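Local structure of insulinase family protease (Yersinia pestis, 3GO9) at residues Q16-Q21 with Q412-A417. The protein is a predicted protease of the M16 (insulinase) family, whose active members are zinc-dependent peptidases; its own activity is not established. Sequence-based numbering, arbitrary orientation.
Sequences QAEALQ and QKLRQA
E18 turns its CG into the space between its own backbone N and carbonyl carbon (chi1 62°), and the chain then runs extended toward helix 408-421. K413 CG lies anti to the backbone N (chi1 178°), and the chain bends once at chi3 (72°), which carries its ammonium group to the glutamate from the opposite direction. The two charges form a salt bridge. K413 NZ donates to E18 OE1 at 2.6 Å, and the oxygen receives it on its syn lone pair, on the side of E18 OE2. That second oxygen, E18 OE2, is 3.2 Å from K413 NZ. The ammonium therefore sits near both oxygens but favours one. E18 OE1 also accepts a bond from Q410 NE2, about one turn earlier on the same helix, so two donors grip this oxygen.

Next to the ion pair is a small apolar patch. L414 CD1 meets L20 CD2 at 3.7 Å, and the two side chains cross at a slant. The other methyl, L414 CD2, lies 3.8 Å from E18 OE2 and so borders the carboxylate. Both leucines also rest on L286 of helix 283-309.

The N-terminal segment 16-21 has no regular secondary structure. It is tied down further by Q410, which bonds to A19 O and Q21 N. The contact fastens this segment, ahead of strand 26-30, to a helix from the far C-terminal part of the chain. It pairs one short salt bridge with a single leucine-leucine contact; because it lies at the surface, solvent probably weakens the electrostatic part.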
loop_
_atom_site.group_PDB
_atom_site.type_symbol
_atom_site.label_atom_id
_atom_site.label_comp_id
_atom_site.label_asym_id
_atom_site.label_seq_id
_atom_site.Cartn_x
_atom_site.Cartn_y
_atom_site.Cartn_z
ATOM N N GLN A 16 -15.189 -30.257 0.179
ATOM C CA GLN A 16 -15.185 -28.940 0.799
ATOM C C GLN A 16 -13.750 -28.437 1.104
ATOM O O GLN A 16 -12.794 -29.205 1.207
ATOM C CB GLN A 16 -16.086 -28.962 2.062
ATOM C CG GLN A 16 -17.554 -29.331 1.722
ATOM C CD GLN A 16 -18.431 -28.151 1.213
ATOM O OE1 GLN A 16 -19.595 -28.352 0.788
ATOM N NE2 GLN A 16 -17.881 -26.930 1.264
ATOM N N ALA A 17 -13.602 -27.132 1.174
ATOM C CA ALA A 17 -12.364 -26.531 1.666
ATOM C C ALA A 17 -12.549 -25.985 3.077
ATOM O O ALA A 17 -13.638 -25.615 3.492
ATOM C CB ALA A 17 -11.926 -25.457 0.722
ATOM N N GLU A 18 -11.468 -25.944 3.855
ATOM C CA GLU A 18 -11.523 -25.383 5.172
ATOM C C GLU A 18 -11.763 -23.868 5.089
ATOM O O GLU A 18 -11.411 -23.241 4.070
ATOM C CB GLU A 18 -10.205 -25.622 5.911
ATOM C CG GLU A 18 -9.022 -24.971 5.253
ATOM C CD GLU A 18 -7.732 -25.662 5.586
ATOM O OE1 GLU A 18 -7.077 -25.250 6.574
ATOM O OE2 GLU A 18 -7.392 -26.631 4.887
ATOM N N ALA A 19 -12.292 -23.319 6.180
ATOM C CA ALA A 19 -12.421 -21.900 6.370
ATOM C C ALA A 19 -11.005 -21.275 6.490
ATOM O O ALA A 19 -10.157 -21.810 7.199
ATOM C CB ALA A 19 -13.186 -21.575 7.598
ATOM N N LEU A 20 -10.791 -20.132 5.855
ATOM C CA LEU A 20 -9.565 -19.382 6.138
ATOM C C LEU A 20 -9.558 -18.884 7.581
ATOM O O LEU A 20 -10.601 -18.468 8.098
ATOM C CB LEU A 20 -9.403 -18.182 5.195
ATOM C CG LEU A 20 -9.309 -18.522 3.721
ATOM C CD1 LEU A 20 -9.245 -17.196 2.927
ATOM C CD2 LEU A 20 -8.104 -19.414 3.423
ATOM N N GLN A 21 -8.390 -18.932 8.217
ATOM C CA GLN A 21 -8.168 -18.562 9.601
ATOM C C GLN A 21 -7.422 -17.227 9.650
ATOM O O GLN A 21 -6.256 -17.167 9.285
ATOM C CB GLN A 21 -7.249 -19.611 10.283
ATOM C CG GLN A 21 -7.793 -21.010 10.430
ATOM C CD GLN A 21 -6.735 -21.971 10.968
ATOM O OE1 GLN A 21 -5.806 -21.550 11.679
ATOM N NE2 GLN A 21 -6.846 -23.259 10.601
ATOM N N GLN A 412 1.102 -22.136 5.185
ATOM C CA GLN A 412 2.084 -23.113 4.734
ATOM C C GLN A 412 1.406 -24.340 4.084
ATOM O O GLN A 412 1.822 -24.830 3.023
ATOM C CB GLN A 412 2.916 -23.505 5.947
ATOM C CG GLN A 412 4.015 -24.450 5.663
ATOM C CD GLN A 412 4.788 -24.756 6.958
ATOM O OE1 GLN A 412 6.010 -24.785 6.970
ATOM N NE2 GLN A 412 4.055 -24.935 8.059
ATOM N N LYS A 413 0.345 -24.824 4.711
ATOM C CA LYS A 413 -0.386 -25.944 4.236
ATOM C C LYS A 413 -1.098 -25.638 2.900
ATOM O O LYS A 413 -1.003 -26.403 1.922
ATOM C CB LYS A 413 -1.402 -26.389 5.280
ATOM C CG LYS A 413 -2.277 -27.531 4.885
ATOM C CD LYS A 413 -3.320 -27.807 5.913
ATOM C CE LYS A 413 -4.392 -26.762 5.960
ATOM N NZ LYS A 413 -5.230 -26.948 7.181
ATOM N N LEU A 414 -1.845 -24.545 2.871
ATOM C CA LEU A 414 -2.558 -24.199 1.639
ATOM C C LEU A 414 -1.612 -23.897 0.473
ATOM O O LEU A 414 -1.873 -24.307 -0.671
ATOM C CB LEU A 414 -3.525 -23.049 1.904
ATOM C CG LEU A 414 -4.693 -23.376 2.848
ATOM C CD1 LEU A 414 -5.623 -22.100 3.028
ATOM C CD2 LEU A 414 -5.573 -24.496 2.365
ATOM N N ARG A 415 -0.508 -23.193 0.737
ATOM C CA ARG A 415 0.467 -22.836 -0.302
ATOM C C ARG A 415 1.166 -24.106 -0.808
ATOM O O ARG A 415 1.356 -24.278 -2.023
ATOM C CB ARG A 415 1.525 -21.868 0.260
ATOM C CG ARG A 415 2.563 -21.387 -0.792
ATOM C CD ARG A 415 1.980 -20.462 -1.740
ATOM N NE ARG A 415 2.997 -19.999 -2.663
ATOM C CZ ARG A 415 2.773 -19.212 -3.707
ATOM N NH1 ARG A 415 1.558 -18.788 -4.025
ATOM N NH2 ARG A 415 3.799 -18.840 -4.444
ATOM N N GLN A 416 1.547 -25.005 0.109
ATOM C CA GLN A 416 2.104 -26.300 -0.326
ATOM C C GLN A 416 1.131 -27.029 -1.250
ATOM O O GLN A 416 1.517 -27.626 -2.248
ATOM C CB GLN A 416 2.502 -27.238 0.820
ATOM C CG GLN A 416 3.328 -28.451 0.359
ATOM C CD GLN A 416 4.633 -28.029 -0.390
ATOM O OE1 GLN A 416 5.600 -27.591 0.239
ATOM N NE2 GLN A 416 4.629 -28.119 -1.723
ATOM N N ALA A 417 -0.133 -27.073 -0.891
ATOM C CA ALA A 417 -1.083 -27.807 -1.704
ATOM C C ALA A 417 -1.253 -27.141 -3.059
ATOM O O ALA A 417 -1.363 -27.846 -4.088
ATOM C CB ALA A 417 -2.416 -27.940 -0.982
#